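Local coordinates for hypothetical multiheme protein (Ignicoccus hospitalis KIN4/I, PDB 4QO5) that binds eight c-type hemes in one chain and, as a membrane-associated octaheme cytochrome c, probably carries electrons, at residues A246-K251 with Q489-F494; E428-A433 with S479-T484. All coordinates share one frame; numbering follows the deposited sequence.

The two contacts sit side by side, their centres about 13 Å apart; interaction 1 joins the middle of the chain to its C-terminal part, and interaction 2 lies wholly within that part. Running from the N terminus, the chain first reaches helix 246-252, which waits more than two hundred residues for its partner, the loop 489-494; that is interaction 1. Inside this excursion the chain makes helix 413-447 and turns back as helix 464-485, and interaction 2 closes the shorter loop between them. The two touch: Ala-246 packs on Tyr-482, and Thr-492 on Gly-483. Together they join helix 246-252, which lines a heme pocket, to the loop 489-494 and the antiparallel helices, beside a second subunit.

Interaction 1: A246-K251 with Q489-F494; sequences AFNVWK and QDWTTF. With HEC (heme c), chain E.
Trp-491 turns one face of its indole toward helix 246-252, and Asn-248 lies on it. CB of Asn-248 stands 3.4 Å from the centroid of the six-membered ring of Trp-491, a CH-pi contact only 17° off the ring normal. The amide follows, with ND2 of Asn-248 3.5 Å from CZ2 of Trp-491 and the two planes 31° apart. Asn-248 OD1 and Trp-491 NE1 both bond to Asp-241, the first to its backbone N, the second to its carboxylate. Val-249 adds the apolar part. Its CG2, anti to the carbonyl carbon, packs 3.7 Å from CB of Trp-491, and the same side chain also touches Met-486, an axial ligand of a heme iron.

The contact seats a helix of the multiheme CxxCH region against the loop joining helices 464-485 and 498-520. Beyond Trp-491 the loop meets a heme c that is also hydrogen-bonded by Tyr-482, His-331 and Arg-315 of the second subunit: CZ of Phe-494 comes within 3.3 Å of the heme atom C3B. The turn leading there is held by Thr-493 OG1 and Thr-492 N, which reach Gln-489 O from opposite faces of its carbonyl plane.

Interaction 2: E428-A433 with S479-T484; sequences EETNKA and SIRYGT. With HEC (heme c), chain H.
Thr-430 sends its two branches to different partners on helix 464-485: the methyl to Ile-480, the hydroxyl to Arg-481. CG2 of Thr-430 lies 3.5 Å from CG2 of Ile-480, and the two side chains pass alongside, pointing opposite ways. The hydroxyl sits between the backbone N and the carbonyl carbon of its own residue, where it can both bond to the carbonyl of Gln-426 one turn back and receive Arg-481. NH1 of Arg-481 donates to Thr-430 OG1 over 2.9 Å. The bond is bent, 131° at the hydrogen, and the oxygen lies 31° out of the guanidinium plane.

The backbones behind these side chains are two antiparallel helices, part of the C-terminal helical portion of the cytochrome. Their local axes are 10.2 Å apart, with 174° between their directions; helix 498-520 covers Ile-480 through Trp-498 and Leu-501. Arg-481 crosses to the neighbouring helix by bending at chi3, and its methylene CG also passes 3.6 Å from Thr-430 OG1. Two further bonds fix the rotation of the guanidinium: NE to the carbonyl of Leu-316, a residue of a heme-binding site, and NH2 to Asn-478. Replacing Arg-481 by an alanine would remove the guanidinium and its charge, and is likely to leave Thr-430 OG1 and the carbonyl of Leu-316 without this donor and a gap between the two helices. The amide of Asn-431 stands across the guanidinium at a steep angle; its OD1 is 3.3 Å from Arg-481 NH1, poorly placed for a bond, and accepts from the backbone N of Ala-322 instead. Tyr-482, next in sequence, packs on a heme c, its OH 3.4 Å from the heme methyl CMA, and the same hydroxyl is hydrogen-bonded to a propionate of another heme c.

Interaction 1: A246-K251 with Q489-F494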
loop_
_atom_site.group_PDB
_atom_site.type_symbol
_atom_site.label_atom_id
_atom_site.label_comp_id
_atom_site.label_asym_id
_atom_site.label_seq_id
_atom_site.Cartn_x
_atom_site.Cartn_y
_atom_site.Cartn_z
ATOM N N ALA A 246 -6.194 8.718 -5.184
ATOM C CA ALA A 246 -7.311 8.992 -4.289
ATOM C C ALA A 246 -7.509 7.882 -3.235
ATOM O O ALA A 246 -7.735 8.179 -2.054
ATOM C CB ALA A 246 -8.584 9.301 -5.073
ATOM N N PHE A 247 -7.342 6.618 -3.625
ATOM C CA PHE A 247 -7.473 5.536 -2.658
ATOM C C PHE A 247 -6.433 5.632 -1.550
ATOM O O PHE A 247 -6.737 5.414 -0.378
ATOM C CB PHE A 247 -7.385 4.154 -3.325
ATOM C CG PHE A 247 -7.498 3.020 -2.359
ATOM C CD1 PHE A 247 -8.736 2.642 -1.871
ATOM C CD2 PHE A 247 -6.368 2.336 -1.929
ATOM C CE1 PHE A 247 -8.862 1.601 -0.981
ATOM C CE2 PHE A 247 -6.480 1.292 -1.028
ATOM C CZ PHE A 247 -7.735 0.919 -0.555
ATOM N N ASN A 248 -5.202 5.958 -1.928
ATOM C CA ASN A 248 -4.088 5.941 -0.985
ATOM C C ASN A 248 -4.204 7.097 -0.019
ATOM O O ASN A 248 -3.961 6.955 1.174
ATOM C CB ASN A 248 -2.785 6.071 -1.741
ATOM C CG ASN A 248 -2.637 5.024 -2.837
ATOM O OD1 ASN A 248 -3.107 5.214 -3.961
ATOM N ND2 ASN A 248 -1.979 3.918 -2.513
ATOM N N VAL A 249 -4.595 8.242 -0.561
ATOM C CA VAL A 249 -4.842 9.436 0.247
ATOM C C VAL A 249 -5.956 9.163 1.249
ATOM O O VAL A 249 -5.827 9.454 2.440
ATOM C CB VAL A 249 -5.240 10.617 -0.651
ATOM C CG1 VAL A 249 -5.891 11.720 0.180
ATOM C CG2 VAL A 249 -4.005 11.168 -1.383
ATOM N N TRP A 250 -7.067 8.621 0.768
ATOM C CA TRP A 250 -8.193 8.334 1.657
ATOM C C TRP A 250 -7.836 7.330 2.748
ATOM O O TRP A 250 -8.235 7.490 3.891
ATOM C CB TRP A 250 -9.371 7.814 0.853
ATOM C CG TRP A 250 -10.605 7.558 1.659
ATOM C CD1 TRP A 250 -11.583 8.443 1.944
ATOM C CD2 TRP A 250 -10.982 6.322 2.273
ATOM N NE1 TRP A 250 -12.565 7.837 2.712
ATOM C CE2 TRP A 250 -12.217 6.527 2.913
ATOM C CE3 TRP A 250 -10.391 5.056 2.343
ATOM C CZ2 TRP A 250 -12.874 5.513 3.621
ATOM C CZ3 TRP A 250 -11.038 4.058 3.044
ATOM C CH2 TRP A 250 -12.259 4.282 3.668
ATOM N N LYS A 251 -7.127 6.265 2.376
ATOM C CA LYS A 251 -6.704 5.263 3.345
ATOM C C LYS A 251 -5.898 5.865 4.502
ATOM O O LYS A 251 -6.063 5.451 5.653
ATOM C CB LYS A 251 -5.910 4.134 2.657
ATOM N N GLN A 489 -1.579 12.951 4.077
ATOM C CA GLN A 489 -0.426 13.459 4.791
ATOM C C GLN A 489 0.840 13.121 4.003
ATOM O O GLN A 489 1.494 14.006 3.454
ATOM C CB GLN A 489 -0.370 12.874 6.208
ATOM C CG GLN A 489 -1.470 13.398 7.147
ATOM C CD GLN A 489 -2.743 12.560 7.107
ATOM O OE1 GLN A 489 -2.757 11.438 6.592
ATOM N NE2 GLN A 489 -3.820 13.105 7.653
ATOM N N ASP A 490 1.181 11.840 3.909
ATOM C CA ASP A 490 2.431 11.507 3.227
ATOM C C ASP A 490 2.353 11.626 1.707
ATOM O O ASP A 490 3.372 11.861 1.061
ATOM C CB ASP A 490 3.020 10.168 3.693
ATOM C CG ASP A 490 4.541 10.233 3.863
ATOM O OD1 ASP A 490 5.130 11.337 3.738
ATOM O OD2 ASP A 490 5.146 9.188 4.171
ATOM N N TRP A 491 1.153 11.523 1.132
ATOM C CA TRP A 491 1.026 11.734 -0.310
ATOM C C TRP A 491 1.282 13.192 -0.698
ATOM O O TRP A 491 1.591 13.492 -1.843
ATOM C CB TRP A 491 -0.314 11.203 -0.870
ATOM C CG TRP A 491 -0.092 9.901 -1.547
ATOM C CD1 TRP A 491 0.157 9.699 -2.867
ATOM C CD2 TRP A 491 0.017 8.625 -0.916
ATOM N NE1 TRP A 491 0.388 8.362 -3.106
ATOM C CE2 TRP A 491 0.293 7.680 -1.922
ATOM C CE3 TRP A 491 -0.117 8.186 0.405
ATOM C CZ2 TRP A 491 0.456 6.321 -1.651
ATOM C CZ3 TRP A 491 0.032 6.841 0.675
ATOM C CH2 TRP A 491 0.316 5.922 -0.343
ATOM N N THR A 492 1.166 14.103 0.265
ATOM C CA THR A 492 1.497 15.496 -0.004
ATOM C C THR A 492 2.962 15.795 0.314
ATOM O O THR A 492 3.426 16.917 0.106
ATOM C CB THR A 492 0.645 16.469 0.847
ATOM O OG1 THR A 492 0.904 16.230 2.236
ATOM C CG2 THR A 492 -0.830 16.266 0.579
ATOM N N THR A 493 3.688 14.801 0.824
ATOM C CA THR A 493 5.034 15.042 1.324
ATOM C C THR A 493 6.109 14.134 0.679
ATOM O O THR A 493 6.538 14.389 -0.443
ATOM C CB THR A 493 5.056 14.929 2.868
ATOM O OG1 THR A 493 3.960 15.689 3.412
ATOM C CG2 THR A 493 6.362 15.456 3.434
ATOM N N PHE A 494 6.549 13.094 1.381
ATOM C CA PHE A 494 7.716 12.336 0.935
ATOM C C PHE A 494 7.395 11.249 -0.077
ATOM O O PHE A 494 8.208 10.946 -0.949
ATOM C CB PHE A 494 8.437 11.695 2.120
ATOM C CG PHE A 494 9.074 12.680 3.053
ATOM C CD1 PHE A 494 10.109 13.506 2.624
ATOM C CD2 PHE A 494 8.678 12.736 4.373
ATOM C CE1 PHE A 494 10.715 14.396 3.511
ATOM C CE2 PHE A 494 9.264 13.616 5.249
ATOM C CZ PHE A 494 10.291 14.446 4.817
HETATM FE FE HEC E . 8.418 14.198 10.084
HETATM C CHA HEC E . 10.047 12.891 12.868
HETATM C CHB HEC E . 11.155 16.166 9.500
HETATM C CHC HEC E . 6.962 15.392 7.202
HETATM C CHD HEC E . 5.977 11.855 10.363
HETATM N NA HEC E . 10.257 14.420 10.990
HETATM C C1A HEC E . 10.690 13.888 12.181
HETATM C C2A HEC E . 11.918 14.559 12.564
HETATM C C3A HEC E . 12.199 15.448 11.612
HETATM C C4A HEC E . 11.174 15.373 10.612
HETATM C CMA HEC E . 13.396 16.415 11.506
HETATM C CAA HEC E . 12.737 14.309 13.851
HETATM C CBA HEC E . 12.349 15.458 14.788
HETATM C CGA HEC E . 12.968 15.336 16.163
HETATM O O1A HEC E . 13.832 16.180 16.516
HETATM O O2A HEC E . 12.595 14.396 16.901
HETATM N NB HEC E . 8.948 15.516 8.687
HETATM C C1B HEC E . 10.133 16.205 8.589
HETATM C C2B HEC E . 10.099 17.067 7.437
HETATM C C3B HEC E . 8.970 16.785 6.773
HETATM C C4B HEC E . 8.200 15.865 7.576
HETATM C CMB HEC E . 11.304 17.930 6.986
HETATM C CAB HEC E . 8.399 17.280 5.424
HETATM C CBB HEC E . 9.345 17.869 4.355
HETATM N NC HEC E . 6.848 13.724 8.946
HETATM C C1C HEC E . 6.318 14.379 7.856
HETATM C C2C HEC E . 4.955 13.929 7.655
HETATM C C3C HEC E . 4.840 12.855 8.451
HETATM C C4C HEC E . 5.939 12.776 9.337
HETATM C CMC HEC E . 4.138 14.327 6.398
HETATM C CAC HEC E . 3.781 11.797 8.710
HETATM C CBC HEC E . 3.359 11.126 7.369
HETATM N ND HEC E . 8.061 12.630 11.409
HETATM C C1D HEC E . 6.983 11.770 11.304
HETATM C C2D HEC E . 7.095 10.752 12.314
HETATM C C3D HEC E . 8.370 11.059 13.085
HETATM C C4D HEC E . 8.904 12.242 12.459
HETATM C CMD HEC E . 6.125 9.591 12.557
HETATM C CAD HEC E . 8.986 10.259 14.257
HETATM C CBD HEC E . 9.637 9.021 13.649
HETATM C CGD HEC E . 10.461 8.278 14.665
HETATM O O1D HEC E . 10.768 7.087 14.408
HETATM O O2D HEC E . 10.807 8.855 15.720
HETATM O O HOH W 1 9.476 12.409 8.665
#

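Interaction 2: E428-A433 with S479-T484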
loop_
_atom_site.group_PDB
_atom_site.type_symbol
_atom_site.label_atom_id
_atom_site.label_comp_id
_atom_site.label_asym_id
_atom_site.label_seq_id
_atom_site.Cartn_x
_atom_site.Cartn_y
_atom_site.Cartn_z
ATOM N N GLU A 428 -2.650 26.788 -6.654
ATOM C CA GLU A 428 -1.797 27.895 -7.074
ATOM C C GLU A 428 -0.316 27.528 -7.016
ATOM O O GLU A 428 0.440 27.797 -7.950
ATOM C CB GLU A 428 -2.039 29.126 -6.194
ATOM C CG GLU A 428 -0.972 30.198 -6.391
ATOM C CD GLU A 428 -0.808 31.106 -5.186
ATOM O OE1 GLU A 428 -1.820 31.695 -4.746
ATOM O OE2 GLU A 428 0.332 31.225 -4.677
ATOM N N GLU A 429 0.107 26.942 -5.902
ATOM C CA GLU A 429 1.521 26.610 -5.724
ATOM C C GLU A 429 1.979 25.470 -6.635
ATOM O O GLU A 429 3.035 25.556 -7.262
ATOM C CB GLU A 429 1.835 26.342 -4.250
ATOM C CG GLU A 429 1.713 27.638 -3.447
ATOM C CD GLU A 429 1.848 27.461 -1.950
ATOM O OE1 GLU A 429 2.010 26.309 -1.487
ATOM O OE2 GLU A 429 1.782 28.492 -1.237
ATOM N N THR A 430 1.183 24.418 -6.743
ATOM C CA THR A 430 1.583 23.323 -7.630
ATOM C C THR A 430 1.604 23.767 -9.083
ATOM O O THR A 430 2.476 23.342 -9.850
ATOM C CB THR A 430 0.705 22.064 -7.482
ATOM O OG1 THR A 430 -0.672 22.417 -7.645
ATOM C CG2 THR A 430 0.931 21.423 -6.107
ATOM N N ASN A 431 0.663 24.635 -9.466
ATOM C CA ASN A 431 0.671 25.137 -10.823
ATOM C C ASN A 431 1.948 25.942 -11.102
ATOM O O ASN A 431 2.489 25.870 -12.202
ATOM C CB ASN A 431 -0.601 25.962 -11.132
ATOM C CG ASN A 431 -1.792 25.089 -11.524
ATOM O OD1 ASN A 431 -1.678 23.864 -11.644
ATOM N ND2 ASN A 431 -2.933 25.727 -11.765
ATOM N N LYS A 432 2.435 26.701 -10.115
ATOM C CA LYS A 432 3.672 27.464 -10.325
ATOM C C LYS A 432 4.880 26.526 -10.432
ATOM O O LYS A 432 5.808 26.780 -11.201
ATOM C CB LYS A 432 3.903 28.488 -9.198
ATOM C CG LYS A 432 2.967 29.697 -9.230
ATOM C CD LYS A 432 3.279 30.600 -10.414
ATOM C CE LYS A 432 2.533 31.931 -10.317
ATOM N NZ LYS A 432 1.066 31.734 -10.145
ATOM N N ALA A 433 4.882 25.459 -9.641
ATOM C CA ALA A 433 5.977 24.485 -9.707
ATOM C C ALA A 433 5.995 23.807 -11.079
ATOM O O ALA A 433 7.057 23.566 -11.650
ATOM C CB ALA A 433 5.853 23.439 -8.593
ATOM N N SER A 479 -0.624 14.525 -6.794
ATOM C CA SER A 479 -0.688 13.947 -5.458
ATOM C C SER A 479 -0.867 15.026 -4.397
ATOM O O SER A 479 -1.626 14.851 -3.438
ATOM C CB SER A 479 0.557 13.113 -5.163
ATOM O OG SER A 479 0.533 11.908 -5.910
ATOM N N ILE A 480 -0.178 16.144 -4.575
ATOM C CA ILE A 480 -0.281 17.240 -3.606
ATOM C C ILE A 480 -1.700 17.793 -3.549
ATOM O O ILE A 480 -2.253 18.033 -2.470
ATOM C CB ILE A 480 0.714 18.371 -3.943
ATOM C CG1 ILE A 480 2.143 17.892 -3.687
ATOM C CG2 ILE A 480 0.429 19.632 -3.091
ATOM C CD1 ILE A 480 3.203 18.744 -4.368
ATOM N N ARG A 481 -2.295 17.984 -4.725
ATOM C CA ARG A 481 -3.653 18.487 -4.814
ATOM C C ARG A 481 -4.648 17.464 -4.263
ATOM O O ARG A 481 -5.533 17.817 -3.496
ATOM C CB ARG A 481 -3.985 18.858 -6.261
ATOM C CG ARG A 481 -3.174 20.056 -6.760
ATOM C CD ARG A 481 -3.618 20.484 -8.160
ATOM N NE ARG A 481 -3.178 19.565 -9.209
ATOM C CZ ARG A 481 -2.215 19.843 -10.086
ATOM N NH1 ARG A 481 -1.570 20.996 -10.025
ATOM N NH2 ARG A 481 -1.886 18.961 -11.020
ATOM N N TYR A 482 -4.476 16.192 -4.628
ATOM C CA TYR A 482 -5.350 15.139 -4.111
ATOM C C TYR A 482 -5.291 15.054 -2.583
ATOM O O TYR A 482 -6.324 14.890 -1.910
ATOM C CB TYR A 482 -4.909 13.773 -4.660
ATOM C CG TYR A 482 -5.524 13.357 -5.979
ATOM C CD1 TYR A 482 -5.628 14.238 -7.048
ATOM C CD2 TYR A 482 -5.974 12.061 -6.157
ATOM C CE1 TYR A 482 -6.178 13.819 -8.272
ATOM C CE2 TYR A 482 -6.519 11.639 -7.367
ATOM C CZ TYR A 482 -6.624 12.517 -8.411
ATOM O OH TYR A 482 -7.171 12.068 -9.603
ATOM N N GLY A 483 -4.071 15.085 -2.053
ATOM C CA GLY A 483 -3.829 14.930 -0.624
ATOM C C GLY A 483 -4.418 16.090 0.158
ATOM O O GLY A 483 -4.927 15.919 1.264
ATOM N N THR A 484 -4.374 17.274 -0.441
ATOM C CA THR A 484 -4.941 18.473 0.207
ATOM C C THR A 484 -6.462 18.380 0.170
ATOM O O THR A 484 -7.121 18.573 1.176
ATOM C CB THR A 484 -4.458 19.743 -0.485
ATOM O OG1 THR A 484 -3.025 19.747 -0.494
ATOM C CG2 THR A 484 -4.976 21.004 0.238
HETATM FE FE HEC H . -12.456 12.621 -3.616
HETATM C CHA HEC H . -11.330 15.189 -5.621
HETATM C CHB HEC H . -11.932 10.363 -6.132
HETATM C CHC HEC H . -12.834 10.103 -1.395
HETATM C CHD HEC H . -13.836 14.796 -1.472
HETATM N NA HEC H . -11.787 12.759 -5.501
HETATM C C1A HEC H . -11.284 13.896 -6.120
HETATM C C2A HEC H . -10.696 13.504 -7.376
HETATM C C3A HEC H . -10.835 12.173 -7.514
HETATM C C4A HEC H . -11.539 11.673 -6.349
HETATM C CMA HEC H . -10.374 11.283 -8.694
HETATM C CAA HEC H . -10.002 14.488 -8.344
HETATM C CBA HEC H . -10.911 14.728 -9.557
HETATM C CGA HEC H . -10.273 15.871 -10.304
HETATM O O1A HEC H . -9.327 15.623 -11.094
HETATM O O2A HEC H . -10.687 17.036 -10.065
HETATM N NB HEC H . -12.461 10.635 -3.775
HETATM C C1B HEC H . -12.091 9.892 -4.875
HETATM C C2B HEC H . -11.771 8.575 -4.450
HETATM C C3B HEC H . -11.981 8.569 -3.127
HETATM C C4B HEC H . -12.449 9.836 -2.688
HETATM C CMB HEC H . -11.298 7.486 -5.459
HETATM C CAB HEC H . -11.795 7.564 -2.007
HETATM C CBB HEC H . -10.583 6.649 -2.213
HETATM N NC HEC H . -13.278 12.423 -1.874
HETATM C C1C HEC H . -13.262 11.343 -1.013
HETATM C C2C HEC H . -13.992 11.675 0.193
HETATM C C3C HEC H . -13.953 13.022 0.219
HETATM C C4C HEC H . -13.695 13.484 -1.104
HETATM C CMC HEC H . -13.851 10.742 1.414
HETATM C CAC HEC H . -14.430 14.088 1.232
HETATM C CBC HEC H . -14.391 13.728 2.724
HETATM N ND HEC H . -12.572 14.672 -3.564
HETATM C C1D HEC H . -13.173 15.365 -2.525
HETATM C C2D HEC H . -13.028 16.771 -2.745
HETATM C C3D HEC H . -12.223 16.895 -4.022
HETATM C C4D HEC H . -11.993 15.537 -4.477
HETATM C CMD HEC H . -13.541 17.905 -1.830
HETATM C CAD HEC H . -11.810 18.177 -4.755
HETATM C CBD HEC H . -13.042 18.498 -5.628
HETATM C CGD HEC H . -12.614 19.267 -6.848
HETATM O O1D HEC H . -11.435 19.131 -7.249
HETATM O O2D HEC H . -13.442 20.023 -7.429
#